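Erythromycin C-12 hydroxylase (Saccharopolyspora erythraea, PDB 2JJN) hydroxylates the macrolactone ring of erythromycin D at C-12 to give erythromycin C, using a heme-bound iron, molecular oxygen and NADPH. Local coordinates at residues 62-76 with 290-302. The protein carries 2 engineered substitutions. Sequence-based numbering, arbitrary orientation.
With HEM (protoporphyrin IX containing Fe), chain B.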
ATOM      1  N   VAL A  62     -14.313   3.346  12.815  1.00 20.08           N
ATOM      2  CA  VAL A  62     -14.716   3.832  11.505  1.00 19.30           C
ATOM      3  C   VAL A  62     -14.561   2.711  10.488  1.00 19.66           C
ATOM      4  O   VAL A  62     -15.484   2.473   9.716  1.00 20.68           O
ATOM      5  CB  VAL A  62     -13.898   5.053  11.086  1.00 19.91           C
ATOM      6  CG1 VAL A  62     -14.112   5.391   9.581  1.00 19.45           C
ATOM      7  CG2 VAL A  62     -14.299   6.240  11.978  1.00 19.10           C
ATOM      8  N   LEU A  63     -13.396   2.073  10.485  1.00 20.53           N
ATOM      9  CA  LEU A  63     -13.167   0.993   9.512  1.00 20.52           C
ATOM     10  C   LEU A  63     -14.063  -0.199   9.707  1.00 21.59           C
ATOM     11  O   LEU A  63     -14.445  -0.875   8.713  1.00 22.52           O
ATOM     12  CB  LEU A  63     -11.693   0.559   9.488  1.00 19.43           C
ATOM     13  CG  LEU A  63     -10.706   1.668   9.120  1.00 19.88           C
ATOM     14  CD1 LEU A  63      -9.214   1.267   9.259  1.00 19.32           C
ATOM     15  CD2 LEU A  63     -11.024   2.202   7.705  1.00 21.11           C
ATOM     16  N   ARG A  64     -14.476  -0.494  10.934  1.00 21.43           N
ATOM     17  CA  ARG A  64     -15.348  -1.652  11.128  1.00 22.58           C
ATOM     18  C   ARG A  64     -16.750  -1.458  10.598  1.00 21.69           C
ATOM     19  O   ARG A  64     -17.379  -2.413  10.102  1.00 24.41           O
ATOM     20  CB  ARG A  64     -15.433  -1.969  12.623  1.00 23.89           C
ATOM     21  CG  ARG A  64     -15.997  -3.308  12.869  1.00 29.19           C
ATOM     22  CD  ARG A  64     -16.903  -3.307  14.043  1.00 37.67           C
ATOM     23  NE  ARG A  64     -18.065  -2.424  13.910  1.00 41.85           N
ATOM     24  CZ  ARG A  64     -19.162  -2.687  13.195  1.00 44.63           C
ATOM     25  NH1 ARG A  64     -19.293  -3.822  12.502  1.00 46.23           N
ATOM     26  NH2 ARG A  64     -20.143  -1.797  13.175  1.00 46.18           N
ATOM     27  N   ASP A  65     -17.286  -0.246  10.745  1.00 16.47           N
ATOM     28  CA  ASP A  65     -18.682  -0.037  10.505  1.00 14.41           C
ATOM     29  C   ASP A  65     -18.911   0.360   9.057  1.00 14.52           C
ATOM     30  O   ASP A  65     -18.936   1.533   8.733  1.00 13.60           O
ATOM     31  CB  ASP A  65     -19.178   1.019  11.483  1.00 14.88           C
ATOM     32  CG  ASP A  65     -20.671   1.273  11.383  1.00 16.35           C
ATOM     33  OD1 ASP A  65     -21.388   0.709  10.485  1.00 17.67           O
ATOM     34  OD2 ASP A  65     -21.092   2.150  12.186  1.00 19.45           O
ATOM     35  N   THR A  66     -19.126  -0.628   8.195  1.00 13.32           N
ATOM     36  CA  THR A  66     -19.290  -0.400   6.767  1.00 13.65           C
ATOM     37  C   THR A  66     -20.644   0.245   6.429  1.00 12.36           C
ATOM     38  O   THR A  66     -20.778   0.959   5.400  1.00 13.82           O
ATOM     39  CB  THR A  66     -19.120  -1.701   5.942  1.00 13.19           C
ATOM     40  OG1 THR A  66     -20.101  -2.644   6.360  1.00 15.98           O
ATOM     41  CG2 THR A  66     -17.683  -2.255   6.073  1.00 13.12           C
ATOM     42  N   ALA A  67     -21.663  -0.010   7.266  1.00 13.29           N
ATOM     43  CA  ALA A  67     -22.979   0.553   7.029  1.00 14.03           C
ATOM     44  C   ALA A  67     -22.995   2.062   7.184  1.00 13.35           C
ATOM     45  O   ALA A  67     -23.588   2.772   6.371  1.00 14.17           O
ATOM     46  CB  ALA A  67     -23.997  -0.076   7.999  1.00 13.80           C
ATOM     47  N   THR A  68     -22.274   2.547   8.200  1.00 12.38           N
ATOM     48  CA  THR A  68     -22.166   3.990   8.420  1.00 12.35           C
ATOM     49  C   THR A  68     -21.086   4.641   7.562  1.00 10.90           C
ATOM     50  O   THR A  68     -21.257   5.742   7.057  1.00 11.81           O
ATOM     51  CB  THR A  68     -21.801   4.289   9.885  1.00 11.79           C
ATOM     52  OG1 THR A  68     -22.738   3.626  10.741  0.70 14.62           O
ATOM     53  CG2 THR A  68     -21.773   5.821  10.198  0.70 10.51           C
ATOM     54  N   PHE A  69     -19.945   3.954   7.453  1.00 10.72           N
ATOM     55  CA  PHE A  69     -18.793   4.494   6.781  1.00 10.30           C
ATOM     56  C   PHE A  69     -18.529   3.710   5.510  1.00 11.28           C
ATOM     57  O   PHE A  69     -17.825   2.715   5.514  1.00 11.79           O
ATOM     58  CB  PHE A  69     -17.566   4.473   7.715  1.00 10.57           C
ATOM     59  CG  PHE A  69     -17.771   5.317   8.952  1.00  9.70           C
ATOM     60  CD1 PHE A  69     -18.104   4.687  10.137  1.00 10.27           C
ATOM     61  CD2 PHE A  69     -17.646   6.714   8.901  1.00  9.52           C
ATOM     62  CE1 PHE A  69     -18.324   5.445  11.336  1.00 13.20           C
ATOM     63  CE2 PHE A  69     -17.862   7.515  10.099  1.00  9.30           C
ATOM     64  CZ  PHE A  69     -18.175   6.855  11.297  1.00 11.74           C
ATOM     65  N   SER A  70     -19.125   4.210   4.444  1.00 10.85           N
ATOM     66  CA  SER A  70     -19.035   3.559   3.127  1.00 11.00           C
ATOM     67  C   SER A  70     -17.658   3.675   2.494  1.00 12.11           C
ATOM     68  O   SER A  70     -16.948   4.664   2.719  1.00 11.52           O
ATOM     69  CB  SER A  70     -20.115   4.157   2.213  1.00 12.27           C
ATOM     70  OG  SER A  70     -19.874   3.736   0.858  1.00 12.79           O
ATOM     71  N   SER A  71     -17.267   2.661   1.696  1.00 12.17           N
ATOM     72  CA  SER A  71     -16.037   2.716   0.962  1.00 13.59           C
ATOM     73  C   SER A  71     -16.208   3.281  -0.422  1.00 15.18           C
ATOM     74  O   SER A  71     -15.239   3.372  -1.160  1.00 16.49           O
ATOM     75  CB  SER A  71     -15.390   1.326   0.861  1.00 13.54           C
ATOM     76  OG  SER A  71     -14.851   0.972   2.108  1.00 12.24           O
ATOM     77  N   ASP A  72     -17.427   3.666  -0.766  1.00 15.82           N
ATOM     78  CA  ASP A  72     -17.711   4.210  -2.082  1.00 18.44           C
ATOM     79  C   ASP A  72     -17.459   5.721  -2.029  1.00 20.59           C
ATOM     80  O   ASP A  72     -18.278   6.438  -1.451  1.00 22.66           O
ATOM     81  CB  ASP A  72     -19.149   3.866  -2.417  1.00 18.74           C
ATOM     82  CG  ASP A  72     -19.572   4.356  -3.802  1.00 19.14           C
ATOM     83  OD1 ASP A  72     -20.754   4.170  -4.109  1.00 26.27           O
ATOM     84  OD2 ASP A  72     -18.725   4.946  -4.498  1.00 23.49           O
ATOM     85  N   PRO A  73     -16.339   6.214  -2.610  1.00 22.90           N
ATOM     86  CA  PRO A  73     -16.075   7.664  -2.474  1.00 23.43           C
ATOM     87  C   PRO A  73     -16.975   8.483  -3.356  1.00 24.80           C
ATOM     88  O   PRO A  73     -17.072   9.705  -3.129  1.00 23.81           O
ATOM     89  CB  PRO A  73     -14.643   7.844  -2.988  1.00 23.46           C
ATOM     90  CG  PRO A  73     -14.395   6.666  -3.893  1.00 24.12           C
ATOM     91  CD  PRO A  73     -15.298   5.534  -3.419  1.00 23.55           C
ATOM     92  N   THR A  74     -17.605   7.831  -4.340  1.00 26.14           N
ATOM     93  CA  THR A  74     -18.354   8.521  -5.396  1.00 27.40           C
ATOM     94  C   THR A  74     -19.626   9.144  -4.815  1.00 28.35           C
ATOM     95  O   THR A  74     -20.189  10.091  -5.386  1.00 28.57           O
ATOM     96  CB  THR A  74     -18.695   7.607  -6.659  1.00 27.33           C
ATOM     97  OG1 THR A  74     -19.726   6.647  -6.368  1.00 27.14           O
ATOM     98  CG2 THR A  74     -17.463   6.873  -7.183  1.00 28.32           C
ATOM     99  N   ARG A  75     -20.042   8.625  -3.656  1.00 28.31           N
ATOM    100  CA  ARG A  75     -21.204   9.152  -2.949  1.00 28.56           C
ATOM    101  C   ARG A  75     -21.103  10.676  -2.730  1.00 28.17           C
ATOM    102  O   ARG A  75     -22.133  11.392  -2.743  1.00 28.71           O
ATOM    103  CB  ARG A  75     -21.362   8.425  -1.606  1.00 27.99           C
ATOM    104  CG  ARG A  75     -21.710   6.915  -1.734  1.00 28.17           C
ATOM    105  CD  ARG A  75     -21.993   6.223  -0.371  1.00 28.44           C
ATOM    106  NE  ARG A  75     -23.212   6.751   0.263  1.00 24.91           N
ATOM    107  CZ  ARG A  75     -24.330   6.054   0.483  1.00 28.59           C
ATOM    108  NH1 ARG A  75     -24.438   4.773   0.129  1.00 33.21           N
ATOM    109  NH2 ARG A  75     -25.364   6.645   1.075  1.00 32.38           N
ATOM    110  N   VAL A  76     -19.875  11.169  -2.546  1.00 27.53           N
ATOM    111  CA  VAL A  76     -19.637  12.588  -2.237  1.00 27.48           C
ATOM    112  C   VAL A  76     -18.918  13.349  -3.384  1.00 27.75           C
ATOM    113  O   VAL A  76     -18.455  14.487  -3.208  1.00 27.53           O
ATOM    114  CB  VAL A  76     -18.842  12.739  -0.881  1.00 28.24           C
ATOM    115  CG1 VAL A  76     -19.658  12.152   0.261  1.00 26.88           C
ATOM    116  CG2 VAL A  76     -17.512  12.025  -0.969  1.00 27.59           C
ATOM    117  N   GLN A 290      -3.275   6.805   5.487  1.00 12.57           N
ATOM    118  CA  GLN A 290      -4.691   7.173   5.630  1.00 14.81           C
ATOM    119  C   GLN A 290      -5.558   6.394   4.669  1.00 14.91           C
ATOM    120  O   GLN A 290      -5.099   5.980   3.589  1.00 14.93           O
ATOM    121  CB  GLN A 290      -4.847   8.687   5.382  1.00 15.79           C
ATOM    122  CG  GLN A 290      -4.333   9.143   4.021  1.00 20.98           C
ATOM    123  CD  GLN A 290      -4.332  10.646   3.788  1.00 21.93           C
ATOM    124  OE1 GLN A 290      -4.366  11.452   4.723  1.00 26.36           O
ATOM    125  NE2 GLN A 290      -4.332  11.033   2.516  1.00 30.87           N
ATOM    126  N   MET A 291      -6.817   6.175   5.070  1.00 14.58           N
ATOM    127  CA  MET A 291      -7.840   5.579   4.202  1.00 15.07           C
ATOM    128  C   MET A 291      -9.063   6.457   4.224  1.00 13.42           C
ATOM    129  O   MET A 291      -9.234   7.173   5.164  1.00 12.89           O
ATOM    130  CB  MET A 291      -8.243   4.147   4.634  1.00 14.98           C
ATOM    131  CG  MET A 291      -7.219   3.131   4.228  0.60 19.52           C
ATOM    132  SD  MET A 291      -6.448   2.858   5.773  0.60 24.96           S
ATOM    133  CE  MET A 291      -7.504   1.556   6.391  0.60 20.58           C
ATOM    134  N   GLN A 292      -9.883   6.390   3.181  1.00 13.09           N
ATOM    135  CA  GLN A 292     -11.057   7.252   3.076  1.00 12.69           C
ATOM    136  C   GLN A 292     -12.328   6.469   3.136  1.00 12.52           C
ATOM    137  O   GLN A 292     -12.411   5.333   2.624  1.00 11.36           O
ATOM    138  CB  GLN A 292     -11.052   8.048   1.741  1.00 15.17           C
ATOM    139  CG  GLN A 292     -10.001   9.197   1.824  0.70 17.85           C
ATOM    140  CD  GLN A 292      -8.583   8.722   1.536  0.70 24.51           C
ATOM    141  OE1 GLN A 292      -7.619   9.021   2.269  0.70 26.17           O
ATOM    142  NE2 GLN A 292      -8.446   7.983   0.454  0.70 23.99           N
ATOM    143  N   ARG A 293     -13.303   7.072   3.810  1.00 11.17           N
ATOM    144  CA  ARG A 293     -14.706   6.556   3.884  1.00 10.18           C
ATOM    145  C   ARG A 293     -15.674   7.703   3.616  1.00 11.49           C
ATOM    146  O   ARG A 293     -15.277   8.867   3.630  1.00 10.94           O
ATOM    147  CB  ARG A 293     -15.002   5.901   5.251  1.00 11.18           C
ATOM    148  CG  ARG A 293     -14.073   4.745   5.585  1.00  9.34           C
ATOM    149  CD  ARG A 293     -14.378   3.573   4.613  1.00  8.47           C
ATOM    150  NE  ARG A 293     -13.746   2.309   5.028  1.00 10.29           N
ATOM    151  CZ  ARG A 293     -12.605   1.838   4.522  1.00 11.82           C
ATOM    152  NH1 ARG A 293     -11.873   2.546   3.656  1.00 10.66           N
ATOM    153  NH2 ARG A 293     -12.199   0.621   4.868  1.00 12.71           N
ATOM    154  N   THR A 294     -16.942   7.367   3.378  1.00 11.48           N
ATOM    155  CA  THR A 294     -17.962   8.426   3.270  1.00 11.07           C
ATOM    156  C   THR A 294     -19.111   8.077   4.209  1.00 11.41           C
ATOM    157  O   THR A 294     -19.559   6.947   4.232  1.00 11.74           O
ATOM    158  CB  THR A 294     -18.455   8.564   1.833  1.00 11.33           C
ATOM    159  OG1 THR A 294     -18.926   7.299   1.363  0.60 14.55           O
ATOM    160  CG2 THR A 294     -17.345   9.084   0.948  0.60 12.45           C
ATOM    161  N   THR A 295     -19.587   9.032   5.005  1.00 11.20           N
ATOM    162  CA  THR A 295     -20.692   8.703   5.907  1.00 11.12           C
ATOM    163  C   THR A 295     -21.998   8.550   5.120  1.00 11.18           C
ATOM    164  O   THR A 295     -22.293   9.327   4.198  1.00 12.03           O
ATOM    165  CB  THR A 295     -20.906   9.796   6.966  1.00 11.44           C
ATOM    166  OG1 THR A 295     -21.074  11.049   6.316  1.00 11.19           O
ATOM    167  CG2 THR A 295     -19.662   9.892   7.858  1.00 11.36           C
ATOM    168  N   THR A 296     -22.767   7.559   5.516  1.00 11.91           N
ATOM    169  CA  THR A 296     -24.070   7.318   4.854  1.00 12.28           C
ATOM    170  C   THR A 296     -25.226   7.957   5.622  1.00 14.35           C
ATOM    171  O   THR A 296     -26.367   7.932   5.155  1.00 15.56           O
ATOM    172  CB  THR A 296     -24.358   5.820   4.732  1.00 13.16           C
ATOM    173  OG1 THR A 296     -24.445   5.205   6.026  1.00 12.95           O
ATOM    174  CG2 THR A 296     -23.204   5.185   3.946  1.00 13.72           C
ATOM    175  N   LYS A 297     -24.911   8.458   6.807  1.00 12.93           N
ATOM    176  CA  LYS A 297     -25.877   9.040   7.736  1.00 13.31           C
ATOM    177  C   LYS A 297     -25.142   9.840   8.783  1.00 13.60           C
ATOM    178  O   LYS A 297     -23.940   9.683   8.962  1.00 13.30           O
ATOM    179  CB  LYS A 297     -26.693   7.939   8.426  1.00 13.89           C
ATOM    180  CG  LYS A 297     -25.840   6.891   9.151  0.50 14.31           C
ATOM    181  CD  LYS A 297     -26.712   5.783   9.696  0.50 16.65           C
ATOM    182  CE  LYS A 297     -25.948   4.948  10.692  0.50 16.65           C
ATOM    183  NZ  LYS A 297     -26.898   4.283  11.667  0.50 21.86           N
ATOM    184  N   ALA A 298     -25.897  10.664   9.533  1.00 13.83           N
ATOM    185  CA  ALA A 298     -25.312  11.345  10.672  1.00 12.78           C
ATOM    186  C   ALA A 298     -24.745  10.343  11.652  1.00 12.66           C
ATOM    187  O   ALA A 298     -25.407   9.347  11.974  1.00 14.33           O
ATOM    188  CB  ALA A 298     -26.363  12.244  11.352  1.00 13.56           C
ATOM    189  N   THR A 299     -23.532  10.594  12.177  1.00 11.86           N
ATOM    190  CA  THR A 299     -22.918   9.671  13.124  1.00 11.34           C
ATOM    191  C   THR A 299     -21.990  10.448  14.045  1.00 13.22           C
ATOM    192  O   THR A 299     -21.839  11.655  13.871  1.00 14.09           O
ATOM    193  CB  THR A 299     -22.189   8.577  12.343  1.00 12.75           C
ATOM    194  OG1 THR A 299     -21.760   7.550  13.237  1.00 13.84           O
ATOM    195  CG2 THR A 299     -20.993   9.180  11.593  1.00 13.43           C
ATOM    196  N   GLU A 300     -21.496   9.802  15.084  1.00 13.27           N
ATOM    197  CA  GLU A 300     -20.546  10.432  15.985  1.00 15.09           C
ATOM    198  C   GLU A 300     -19.344   9.537  16.177  1.00 15.82           C
ATOM    199  O   GLU A 300     -19.480   8.300  16.230  1.00 16.94           O
ATOM    200  CB  GLU A 300     -21.214  10.751  17.324  1.00 16.05           C
ATOM    201  CG  GLU A 300     -22.577  11.477  17.303  0.50 15.10           C
ATOM    202  CD  GLU A 300     -23.796  10.568  16.981  0.50 17.24           C
ATOM    203  OE1 GLU A 300     -23.996   9.523  17.648  0.50 19.87           O
ATOM    204  OE2 GLU A 300     -24.575  10.904  16.058  0.50 15.54           O
ATOM    205  N   VAL A 301     -18.179  10.168  16.276  1.00 13.48           N
ATOM    206  CA  VAL A 301     -16.956   9.483  16.645  1.00 13.01           C
ATOM    207  C   VAL A 301     -16.382  10.217  17.834  1.00 14.13           C
ATOM    208  O   VAL A 301     -16.186  11.413  17.765  1.00 12.42           O
ATOM    209  CB  VAL A 301     -15.952   9.489  15.469  1.00 12.72           C
ATOM    210  CG1 VAL A 301     -14.666   8.816  15.882  1.00 14.30           C
ATOM    211  CG2 VAL A 301     -16.533   8.717  14.273  1.00 15.05           C
ATOM    212  N   ALA A 302     -16.135   9.517  18.950  1.00 15.60           N
ATOM    213  CA  ALA A 302     -15.573  10.165  20.106  1.00 15.23           C
ATOM    214  C   ALA A 302     -16.448  11.332  20.596  1.00 14.49           C
ATOM    215  O   ALA A 302     -15.920  12.325  21.095  1.00 16.11           O
ATOM    216  CB  ALA A 302     -14.122  10.649  19.867  1.00 16.77           C
TER
HETATM  217  CHA HEM B 412      -6.678  -3.443   0.645  1.00 12.24           C
HETATM  218  CHB HEM B 412      -2.459  -1.795   2.461  1.00 10.52           C
HETATM  219  CHC HEM B 412      -0.052  -4.761  -0.522  1.00 14.69           C
HETATM  220  CHD HEM B 412      -4.189  -5.786  -2.867  1.00 13.38           C
HETATM  221  C1A HEM B 412      -5.720  -2.816   1.416  1.00 11.79           C
HETATM  222  C2A HEM B 412      -6.017  -1.885   2.510  1.00 11.12           C
HETATM  223  C3A HEM B 412      -4.863  -1.421   2.997  1.00 10.18           C
HETATM  224  C4A HEM B 412      -3.788  -2.027   2.237  1.00 10.32           C
HETATM  225  CMA HEM B 412      -4.672  -0.395   4.136  1.00 10.50           C
HETATM  226  CAA HEM B 412      -7.424  -1.532   3.028  1.00 11.83           C
HETATM  227  CBA HEM B 412      -8.076  -0.450   2.188  1.00 12.51           C
HETATM  228  CGA HEM B 412      -9.350   0.099   2.835  1.00 13.91           C
HETATM  229  O1A HEM B 412      -9.743  -0.376   3.937  1.00 13.54           O
HETATM  230  O2A HEM B 412      -9.978   0.991   2.183  1.00 12.07           O
HETATM  231  C1B HEM B 412      -1.433  -2.477   1.805  1.00 11.04           C
HETATM  232  C2B HEM B 412      -0.033  -2.371   2.129  1.00 11.14           C
HETATM  233  C3B HEM B 412       0.642  -3.204   1.303  1.00 12.51           C
HETATM  234  C4B HEM B 412      -0.359  -3.834   0.451  1.00 12.70           C
HETATM  235  CMB HEM B 412       0.441  -1.432   3.258  1.00 12.64           C
HETATM  236  CAB HEM B 412       2.150  -3.487   1.156  1.00 14.56           C
HETATM  237  CBB HEM B 412       2.916  -3.459   2.199  1.00 16.65           C
HETATM  238  C1C HEM B 412      -0.961  -5.290  -1.413  1.00 13.35           C
HETATM  239  C2C HEM B 412      -0.632  -6.210  -2.491  1.00 14.47           C
HETATM  240  C3C HEM B 412      -1.779  -6.493  -3.143  1.00 13.07           C
HETATM  241  C4C HEM B 412      -2.869  -5.772  -2.483  1.00 12.68           C
HETATM  242  CMC HEM B 412       0.812  -6.716  -2.754  1.00 15.87           C
HETATM  243  CAC HEM B 412      -2.007  -7.374  -4.387  1.00 17.74           C
HETATM  244  CBC HEM B 412      -1.369  -8.527  -4.588  1.00 22.66           C
HETATM  245  C1D HEM B 412      -5.188  -5.221  -2.133  1.00 11.76           C
HETATM  246  C2D HEM B 412      -6.562  -5.301  -2.510  1.00 13.95           C
HETATM  247  C3D HEM B 412      -7.327  -4.606  -1.430  1.00 12.38           C
HETATM  248  C4D HEM B 412      -6.347  -4.147  -0.490  1.00 10.73           C
HETATM  249  CMD HEM B 412      -7.155  -5.974  -3.784  1.00 14.33           C
HETATM  250  CAD HEM B 412      -8.847  -4.383  -1.341  1.00 11.56           C
HETATM  251  CBD HEM B 412      -9.529  -5.502  -0.531  1.00 11.86           C
HETATM  252  CGD HEM B 412     -10.986  -5.199  -0.361  1.00 13.11           C
HETATM  253  O1D HEM B 412     -11.427  -4.065  -0.617  1.00 12.77           O
HETATM  254  O2D HEM B 412     -11.716  -6.129   0.043  1.00 12.70           O
HETATM  255  NA  HEM B 412      -4.323  -2.905   1.286  1.00 10.32           N
HETATM  256  NB  HEM B 412      -1.623  -3.349   0.737  1.00 10.64           N
HETATM  257  NC  HEM B 412      -2.319  -5.045  -1.474  1.00 10.67           N
HETATM  258  ND  HEM B 412      -5.086  -4.523  -0.912  1.00 10.46           N
HETATM  259 FE   HEM B 412      -3.342  -4.067   0.023  1.00 12.77          FE
HETATM  260  O   HOH W   1     -15.708   1.646   7.136  1.00 13.08           O
HETATM  261  O   HOH W   2     -14.538  -0.776   5.936  1.00 12.67           O
HETATM  262  O   HOH W   3     -23.569   5.557  13.061  1.00 29.39           O
HETATM  263  O   HOH W   4     -13.214   5.364   0.116  1.00 30.00           O
HETATM  264  O   HOH W   5     -22.996   8.952   1.503  1.00 27.58           O
HETATM  265  O   HOH W   6     -26.323   9.008   2.463  1.00 35.13           O
HETATM  266  O   HOH W   7      -3.196  -2.268  -1.264  1.00 27.42           O
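Arg293 lays its guanidinium between two side chains of 62-76: Ser71 OG sits over the centre of one face, 3.3 Å above the plane, and Leu63 CD2 lies against the opposite face, displaced toward the rim. The arginine chain bends at chi2 (-68°), which carries the group toward the heme. There NH2 donates almost straight (176°) to propionate oxygen O1A, and NH1 donates to O2A at 2.9 Å. NH1 also donates to Gln292 O, while NE and NH2 each donate to a water; the first lies between the helical carbonyl Val62 O and the strand carbonyl Phe69 O, the second donates to Leu63 O at the end of helix 56-64. Such a grip should fix the rotation of the guanidinium and probably favours ionised propionate.

Behind this site, strand 69-70 pairs antiparallel with 290-295. Ser70 and Thr294 exchange two backbone bonds, and Thr296 N donates to Thr68 O. Phe69 crosses Thr295 obliquely, its CE2 3.7 Å from Thr295 CG2, and the ring's far end, CZ, runs on to Thr299 CG2 and Val301 CG2.

Thr294, on the face shared with Ser70, and Thr296, just past the strand, act as hooks. Thr296 OG1, held between its own N and carbonyl carbon (chi1 62°), gives its proton to Ala67 O at 2.6 Å, in the carbonyl plane on a lone pair; its CG2 meanwhile lies centrally over the Arg75 guanidinium. Thr294 OG1 donates to Asp72 O from above the carbonyl plane, and its CG2 packs on Val76 CG2.

His95, Arg99 and His351 also hydrogen-bond the heme; with Arg293 they form the basic set that typically holds P450 propionates, Arg293 from strand 290-295, next to edge strand 69-70 of the fold's mixed beta-sheet.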